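Local coordinates for DNA repair protein XRCC1 (Homo sapiens, PDB 3LQC) that acts as a scaffold for DNA single-strand break repair, assembling repair complexes and binding poly-ADP-ribose chains on PARP1 to limit its activity, at residues E53-V58 and E85-T90; D126-V131 and V147-P152; C132-P135 and D139-F142. All coordinates share one frame; numbering follows the deposited sequence.

Contact 1 (E53-V58 and E85-T90); sequences EQIHSV and EVLLVT
Leu-87 swings its CG anti to the backbone N (chi1 -175°), with chi2 66° setting CD2 anti to CA, so that it becomes the leading methyl towards Ile-55 and Val-58. Ile-55 answers with CG2 anti to its own backbone N, while CG1 lies beside that nitrogen (chi1 -65°), so that its two branches diverge around the tip of the leucine. CG2 of Ile-55 lies 3.8 Å from CD2 of Leu-87, and CD1 of Ile-55 is 3.9 Å from the same CD2. One leucine methyl thus rests in the fork of the isoleucine. The more distant Val-58 contributes its CG2, 4.2 Å from Leu-87 CD2. The beta-branched isoleucine and valine present methyls in two directions, whereas leucine, which branches at CG, projects far enough to bridge the gap between two backbones that do not pair. Both segments carry a classic beta bulge: His-56 and Ser-57 together face His-150, and Leu-87 and Leu-88 together face Val-70, where the chain turns a corner. Helix 118-121 packs on Leu-87 through Ala-120 and Ala-121, and Phe-149 touches both Ile-55 and Val-58. All three residues that meet are buried and aliphatic, so what joins the two sheets of the XRCC1 N-terminal domain here is dispersion and the exclusion of water, which demand complementary shape but no bond direction.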
loop_
_atom_site.group_PDB
_atom_site.type_symbol
_atom_site.label_atom_id
_atom_site.label_comp_id
_atom_site.label_asym_id
_atom_site.label_seq_id
_atom_site.Cartn_x
_atom_site.Cartn_y
_atom_site.Cartn_z
ATOM N N GLU A 53 31.072 3.515 8.288
ATOM C CA GLU A 53 30.871 4.651 7.403
ATOM C C GLU A 53 29.467 5.248 7.544
ATOM O O GLU A 53 28.542 4.586 8.015
ATOM C CB GLU A 53 31.196 4.276 5.948
ATOM C CG GLU A 53 30.372 3.138 5.391
ATOM C CD GLU A 53 30.769 2.735 3.975
ATOM O OE1 GLU A 53 31.950 2.406 3.739
ATOM O OE2 GLU A 53 29.881 2.721 3.099
ATOM N N GLN A 54 29.329 6.516 7.172
ATOM C CA GLN A 54 28.035 7.184 7.185
ATOM C C GLN A 54 27.484 7.194 5.769
ATOM O O GLN A 54 28.170 7.607 4.829
ATOM C CB GLN A 54 28.169 8.614 7.708
ATOM C CG GLN A 54 26.849 9.357 7.843
ATOM C CD GLN A 54 27.018 10.762 8.410
ATOM O OE1 GLN A 54 27.876 11.525 7.967
ATOM N NE2 GLN A 54 26.193 11.107 9.386
ATOM N N ILE A 55 26.251 6.730 5.609
ATOM C CA ILE A 55 25.686 6.590 4.279
ATOM C C ILE A 55 24.741 7.734 3.940
ATOM O O ILE A 55 23.644 7.839 4.486
ATOM C CB ILE A 55 25.005 5.231 4.104
ATOM C CG1 ILE A 55 26.061 4.129 4.203
ATOM C CG2 ILE A 55 24.290 5.168 2.771
ATOM C CD1 ILE A 55 25.503 2.741 4.228
ATOM N N HIS A 56 25.197 8.591 3.034
ATOM C CA HIS A 56 24.461 9.777 2.617
ATOM C C HIS A 56 23.202 9.393 1.844
ATOM O O HIS A 56 22.087 9.809 2.183
ATOM C CB HIS A 56 25.374 10.664 1.758
ATOM C CG HIS A 56 24.677 11.833 1.137
ATOM N ND1 HIS A 56 24.297 11.855 -0.187
ATOM C CD2 HIS A 56 24.291 13.022 1.660
ATOM C CE1 HIS A 56 23.705 13.006 -0.455
ATOM N NE2 HIS A 56 23.690 13.734 0.648
ATOM N N SER A 57 23.399 8.589 0.806
ATOM C CA SER A 57 22.323 8.174 -0.075
ATOM C C SER A 57 22.659 6.814 -0.685
ATOM O O SER A 57 23.793 6.348 -0.584
ATOM C CB SER A 57 22.120 9.213 -1.177
ATOM O OG SER A 57 23.320 9.419 -1.904
ATOM N N VAL A 58 21.671 6.191 -1.327
ATOM C CA VAL A 58 21.820 4.836 -1.846
ATOM C C VAL A 58 21.205 4.682 -3.233
ATOM O O VAL A 58 20.042 5.018 -3.438
ATOM C CB VAL A 58 21.146 3.814 -0.910
ATOM C CG1 VAL A 58 21.366 2.399 -1.428
ATOM C CG2 VAL A 58 21.679 3.953 0.506
ATOM N N GLU A 85 19.139 -1.725 12.136
ATOM C CA GLU A 85 18.285 -0.570 12.014
ATOM C C GLU A 85 18.007 -0.409 10.526
ATOM O O GLU A 85 18.898 -0.623 9.709
ATOM C CB GLU A 85 19.031 0.647 12.562
ATOM C CG GLU A 85 18.170 1.591 13.371
ATOM C CD GLU A 85 17.321 0.871 14.397
ATOM O OE1 GLU A 85 17.885 0.245 15.320
ATOM O OE2 GLU A 85 16.079 0.937 14.277
ATOM N N VAL A 86 16.777 -0.057 10.161
ATOM C CA VAL A 86 16.471 0.172 8.751
ATOM C C VAL A 86 17.090 1.474 8.252
ATOM O O VAL A 86 16.912 2.537 8.843
ATOM C CB VAL A 86 14.951 0.186 8.457
ATOM C CG1 VAL A 86 14.702 0.486 6.995
ATOM C CG2 VAL A 86 14.329 -1.138 8.818
ATOM N N LEU A 87 17.822 1.377 7.155
ATOM C CA LEU A 87 18.335 2.552 6.490
ATOM C C LEU A 87 17.397 2.915 5.342
ATOM O O LEU A 87 16.842 4.011 5.298
ATOM C CB LEU A 87 19.747 2.298 5.967
ATOM C CG LEU A 87 20.355 3.548 5.360
ATOM C CD1 LEU A 87 20.543 4.566 6.460
ATOM C CD2 LEU A 87 21.661 3.227 4.669
ATOM N N LEU A 88 17.230 1.991 4.401
ATOM C CA LEU A 88 16.251 2.174 3.337
ATOM C C LEU A 88 15.123 1.182 3.523
ATOM O O LEU A 88 15.319 -0.031 3.443
ATOM C CB LEU A 88 16.867 2.005 1.945
ATOM C CG LEU A 88 15.823 2.000 0.818
ATOM C CD1 LEU A 88 15.098 3.324 0.755
ATOM C CD2 LEU A 88 16.442 1.677 -0.516
ATOM N N VAL A 89 13.938 1.712 3.770
ATOM C CA VAL A 89 12.765 0.897 3.995
ATOM C C VAL A 89 12.477 0.003 2.778
ATOM O O VAL A 89 12.841 0.337 1.651
ATOM C CB VAL A 89 11.574 1.807 4.327
ATOM C CG1 VAL A 89 10.747 2.110 3.076
ATOM C CG2 VAL A 89 10.742 1.189 5.421
ATOM N N THR A 90 11.851 -1.146 3.011
ATOM C CA THR A 90 11.545 -2.082 1.924
ATOM C C THR A 90 10.838 -1.391 0.751
ATOM O O THR A 90 9.742 -0.853 0.890
ATOM C CB THR A 90 10.688 -3.257 2.407
ATOM O OG1 THR A 90 11.307 -3.871 3.544
ATOM C CG2 THR A 90 10.542 -4.293 1.291
#

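Contact 2 (D126-V131 and V147-P152). With CO3 (carbonate ion), chain D.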
loop_
_atom_site.group_PDB
_atom_site.type_symbol
_atom_site.label_atom_id
_atom_site.label_comp_id
_atom_site.label_asym_id
_atom_site.label_seq_id
_atom_site.Cartn_x
_atom_site.Cartn_y
_atom_site.Cartn_z
ATOM N N ASP A 126 29.030 -0.376 10.466
ATOM C CA ASP A 126 29.994 -1.258 9.810
ATOM C C ASP A 126 29.350 -2.567 9.372
ATOM O O ASP A 126 30.037 -3.501 8.964
ATOM C CB ASP A 126 31.225 -1.504 10.686
ATOM C CG ASP A 126 30.904 -2.253 11.961
ATOM O OD1 ASP A 126 29.715 -2.475 12.259
ATOM O OD2 ASP A 126 31.856 -2.617 12.675
ATOM N N ARG A 127 28.025 -2.623 9.466
ATOM C CA ARG A 127 27.255 -3.712 8.876
ATOM C C ARG A 127 26.174 -3.166 7.945
ATOM O O ARG A 127 25.351 -2.338 8.343
ATOM C CB ARG A 127 26.631 -4.587 9.960
ATOM C CG ARG A 127 27.648 -5.257 10.864
ATOM C CD ARG A 127 28.475 -6.279 10.107
ATOM N NE ARG A 127 29.441 -6.934 10.990
ATOM C CZ ARG A 127 30.705 -6.545 11.137
ATOM N NH1 ARG A 127 31.164 -5.507 10.454
ATOM N NH2 ARG A 127 31.512 -7.197 11.963
ATOM N N VAL A 128 26.198 -3.614 6.698
ATOM C CA VAL A 128 25.177 -3.251 5.733
ATOM C C VAL A 128 24.488 -4.517 5.204
ATOM O O VAL A 128 25.113 -5.375 4.580
ATOM C CB VAL A 128 25.752 -2.436 4.561
ATOM C CG1 VAL A 128 24.625 -1.800 3.769
ATOM C CG2 VAL A 128 26.702 -1.352 5.072
ATOM N N LYS A 129 23.192 -4.625 5.463
ATOM C CA LYS A 129 22.421 -5.770 5.020
ATOM C C LYS A 129 21.458 -5.338 3.925
ATOM O O LYS A 129 20.607 -4.464 4.138
ATOM C CB LYS A 129 21.656 -6.381 6.200
ATOM C CG LYS A 129 20.750 -7.531 5.821
ATOM C CD LYS A 129 20.035 -8.095 7.037
ATOM C CE LYS A 129 21.007 -8.734 8.004
ATOM N NZ LYS A 129 20.304 -9.610 8.977
ATOM N N ILE A 130 21.603 -5.940 2.751
ATOM C CA ILE A 130 20.698 -5.667 1.638
ATOM C C ILE A 130 19.780 -6.875 1.431
ATOM O O ILE A 130 20.252 -7.976 1.154
ATOM C CB ILE A 130 21.467 -5.363 0.340
ATOM C CG1 ILE A 130 22.352 -4.127 0.514
ATOM C CG2 ILE A 130 20.513 -5.157 -0.805
ATOM C CD1 ILE A 130 23.727 -4.425 1.073
ATOM N N VAL A 131 18.475 -6.675 1.583
ATOM C CA VAL A 131 17.527 -7.780 1.476
ATOM C C VAL A 131 16.717 -7.703 0.194
ATOM O O VAL A 131 16.052 -6.709 -0.067
ATOM C CB VAL A 131 16.571 -7.830 2.685
ATOM C CG1 VAL A 131 15.767 -9.129 2.672
ATOM C CG2 VAL A 131 17.352 -7.706 3.980
ATOM N N VAL A 147 24.430 -1.993 -6.146
ATOM C CA VAL A 147 23.999 -1.119 -5.075
ATOM C C VAL A 147 25.181 -0.215 -4.768
ATOM O O VAL A 147 26.318 -0.683 -4.649
ATOM C CB VAL A 147 23.559 -1.905 -3.820
ATOM C CG1 VAL A 147 24.606 -2.950 -3.440
ATOM C CG2 VAL A 147 23.288 -0.954 -2.667
ATOM N N ARG A 148 24.923 1.084 -4.688
ATOM C CA ARG A 148 25.971 2.044 -4.385
ATOM C C ARG A 148 25.607 2.862 -3.160
ATOM O O ARG A 148 24.463 3.285 -2.991
ATOM C CB ARG A 148 26.227 2.966 -5.571
ATOM C CG ARG A 148 26.849 2.264 -6.742
ATOM C CD ARG A 148 26.638 3.040 -8.024
ATOM N NE ARG A 148 26.875 2.180 -9.176
ATOM C CZ ARG A 148 26.234 2.297 -10.336
ATOM N NH1 ARG A 148 25.305 3.243 -10.500
ATOM N NH2 ARG A 148 26.520 1.462 -11.329
ATOM N N PHE A 149 26.596 3.065 -2.302
ATOM C CA PHE A 149 26.420 3.863 -1.111
ATOM C C PHE A 149 27.304 5.086 -1.220
ATOM O O PHE A 149 28.480 4.988 -1.558
ATOM C CB PHE A 149 26.763 3.040 0.126
ATOM C CG PHE A 149 26.085 1.707 0.151
ATOM C CD1 PHE A 149 24.776 1.591 0.589
ATOM C CD2 PHE A 149 26.744 0.573 -0.289
ATOM C CE1 PHE A 149 24.144 0.364 0.601
ATOM C CE2 PHE A 149 26.119 -0.654 -0.274
ATOM C CZ PHE A 149 24.817 -0.760 0.165
ATOM N N HIS A 150 26.715 6.243 -0.959
ATOM C CA HIS A 150 27.435 7.497 -1.055
ATOM C C HIS A 150 27.707 8.052 0.330
ATOM O O HIS A 150 26.816 8.112 1.179
ATOM C CB HIS A 150 26.660 8.489 -1.918
ATOM C CG HIS A 150 26.370 7.979 -3.293
ATOM N ND1 HIS A 150 27.328 7.925 -4.284
ATOM C CD2 HIS A 150 25.236 7.478 -3.839
ATOM C CE1 HIS A 150 26.796 7.423 -5.382
ATOM N NE2 HIS A 150 25.528 7.143 -5.140
ATOM N N SER A 151 28.955 8.450 0.545
ATOM C CA SER A 151 29.411 8.879 1.851
ATOM C C SER A 151 30.190 10.185 1.730
ATOM O O SER A 151 30.768 10.472 0.681
ATOM C CB SER A 151 30.290 7.785 2.457
ATOM O OG SER A 151 29.740 6.497 2.197
ATOM N N PRO A 152 30.194 10.989 2.804
ATOM C CA PRO A 152 30.981 12.228 2.866
ATOM C C PRO A 152 32.460 11.986 2.560
ATOM O O PRO A 152 33.131 11.275 3.312
ATOM C CB PRO A 152 30.812 12.671 4.321
ATOM C CG PRO A 152 29.499 12.092 4.739
ATOM C CD PRO A 152 29.389 10.778 4.020
HETATM C C CO3 D . 18.467 -11.735 7.186
HETATM O O1 CO3 D . 19.539 -11.589 6.465
HETATM O O2 CO3 D . 18.539 -11.582 8.477
#
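CZ of Phe-149 is met by both aliphatic side chains that reach across from strand 125-133, with CE1 also touching Val-128 CG1. Val-128 CG1 lies 3.8 Å from Phe-149 CZ, approaching the ring obliquely, and Ile-130 CD1 is 3.9 Å from the same CZ but sits at the edge, near the ring plane. Phe-149 sets its CG anti to the carbonyl carbon (chi1 -50°), which sends the flat ring across the gap between the sheets. Valine and isoleucine, two residues apart in a strand, share a face and suit it with their beta branching.

Lys-129, between them, points the other way. Its chain bends at chi3, and NZ donates to O2 of a carbonate ion at 2.7 Å. Ser-44 and Arg-7 also bind this anion, which probably came from the crystallisation liquor, and Lys-129 makes a cation-pi contact with Tyr-84. Asp-126 and Arg-127 form a classic bulge opposite Gly-73, and Arg-127 NH1 donates to Asp-126 O at 2.7 Å, from above the carbonyl plane. The alternation of the strand therefore separates two chemistries: apolar packing towards Phe-149 on one side, and on the other a lysine whose likely positive charge favours an anion.

Contact 3 (C132-P135 and D139-F142)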
loop_
_atom_site.group_PDB
_atom_site.type_symbol
_atom_site.label_atom_id
_atom_site.label_comp_id
_atom_site.label_asym_id
_atom_site.label_seq_id
_atom_site.Cartn_x
_atom_site.Cartn_y
_atom_site.Cartn_z
ATOM N N CYS A 132 16.781 -8.761 -0.606
ATOM C CA CYS A 132 16.030 -8.831 -1.852
ATOM C C CYS A 132 14.890 -9.826 -1.719
ATOM O O CYS A 132 15.098 -10.995 -1.402
ATOM C CB CYS A 132 16.947 -9.243 -3.002
ATOM S SG CYS A 132 18.288 -8.098 -3.353
ATOM N N SER A 133 13.673 -9.369 -1.953
ATOM C CA SER A 133 12.519 -10.248 -1.838
ATOM C C SER A 133 11.854 -10.427 -3.185
ATOM O O SER A 133 11.632 -9.457 -3.912
ATOM C CB SER A 133 11.519 -9.699 -0.830
ATOM O OG SER A 133 12.022 -9.807 0.483
ATOM N N GLN A 134 11.541 -11.672 -3.516
ATOM C CA GLN A 134 10.893 -11.978 -4.785
ATOM C C GLN A 134 10.038 -13.230 -4.642
ATOM O O GLN A 134 10.413 -14.300 -5.119
ATOM C CB GLN A 134 11.934 -12.150 -5.894
ATOM C CG GLN A 134 11.349 -12.437 -7.279
ATOM C CD GLN A 134 10.104 -11.621 -7.580
ATOM O OE1 GLN A 134 9.010 -11.955 -7.131
ATOM N NE2 GLN A 134 10.266 -10.553 -8.350
ATOM N N PRO A 135 8.877 -13.084 -3.982
ATOM C CA PRO A 135 7.944 -14.162 -3.647
ATOM C C PRO A 135 7.196 -14.657 -4.867
ATOM O O PRO A 135 6.572 -15.713 -4.795
ATOM C CB PRO A 135 6.930 -13.491 -2.710
ATOM C CG PRO A 135 7.386 -12.108 -2.512
ATOM C CD PRO A 135 8.346 -11.770 -3.594
ATOM N N ASP A 139 11.999 -18.957 -8.483
ATOM C CA ASP A 139 12.987 -19.779 -9.177
ATOM C C ASP A 139 14.035 -18.988 -9.956
ATOM O O ASP A 139 15.050 -19.544 -10.376
ATOM C CB ASP A 139 12.299 -20.807 -10.078
ATOM C CG ASP A 139 11.675 -21.947 -9.287
ATOM O OD1 ASP A 139 12.021 -22.100 -8.092
ATOM O OD2 ASP A 139 10.843 -22.689 -9.861
ATOM N N SER A 140 13.796 -17.697 -10.152
ATOM C CA SER A 140 14.775 -16.861 -10.833
ATOM C C SER A 140 15.933 -16.570 -9.883
ATOM O O SER A 140 15.758 -16.586 -8.663
ATOM C CB SER A 140 14.130 -15.565 -11.334
ATOM O OG SER A 140 13.498 -14.869 -10.274
ATOM N N PRO A 141 17.126 -16.324 -10.436
ATOM C CA PRO A 141 18.319 -16.056 -9.631
ATOM C C PRO A 141 18.363 -14.579 -9.268
ATOM O O PRO A 141 19.400 -13.936 -9.441
ATOM C CB PRO A 141 19.469 -16.371 -10.597
ATOM C CG PRO A 141 18.825 -16.706 -11.935
ATOM C CD PRO A 141 17.417 -16.228 -11.874
ATOM N N PHE A 142 17.243 -14.062 -8.766
ATOM C CA PHE A 142 17.045 -12.627 -8.564
ATOM C C PHE A 142 17.967 -12.026 -7.511
ATOM O O PHE A 142 18.440 -12.713 -6.615
ATOM C CB PHE A 142 15.593 -12.350 -8.173
ATOM C CG PHE A 142 15.222 -12.888 -6.832
ATOM C CD1 PHE A 142 15.531 -12.182 -5.679
ATOM C CD2 PHE A 142 14.584 -14.111 -6.717
ATOM C CE1 PHE A 142 15.204 -12.681 -4.439
ATOM C CE2 PHE A 142 14.250 -14.618 -5.478
ATOM C CZ PHE A 142 14.561 -13.902 -4.335
#
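Gln-134 lays CB over the centre of one face of the Phe-142 ring, 5° off the ring normal, in a CH-pi contact whose exact spacing is doubtful. Phe-142 has its CG wedged between the backbone N and the carbonyl carbon (chi1 67°), a rotamer that turns the ring back onto Gln-134. The ring's edge meets the strand: Cys-132 O lies near its plane, 3.5 Å from Phe-142 CE1, and Cys-132 CB packs 4.1 Å from that same CE1.

The polar interactions point elsewhere. Gln-134 bends at chi2, carrying its amide away from the ring, with the two planes 86° apart; NE2 then hydrogen-bonds to Ser-99 OG and Gly-64 O, and OE1 takes the N-H of Tyr-136. Glutamine thus offers methylenes to the aromatic and an amide to the surrounding loops. Ser-140 OG hydrogen-bonds to Ser-137 O within the connection, while Pro-141 centres an inverse gamma turn, with a weak hydrogen bond from Phe-142 N to Ser-140 O.

Helix 28-36 supplies Arg-34, whose NE hydrogen-bonds to Phe-142 O and which makes a cation-pi contact with the ring; Ile-43 of strand 42-49 packs there too, where strand 125-133 gives way to the loop before strand 143-150.

In the fold
Contacts 1 and 2 form one continuous patch of core, with centres 6 Å apart: strands 57-63 and 143-150 are neighbours in the three-stranded sheet, and each contact joins that sheet to the five-stranded one. Their segments pair directly, with Ser-57 O 2.9 Å from His-150 N in a probable hydrogen bond. Contact 3 lies on the opposite side of the chain's centre, about 20 Å from contact 2 between centres. It nevertheless continues the same strand, 125-133, and is nested within the loop that contact 2 closes. Lys-129, on the strand face turned away from contact 2's packing, reaches the carbonate ion, and the bound sodium ion is about 14 Å from the side chain of Val-128.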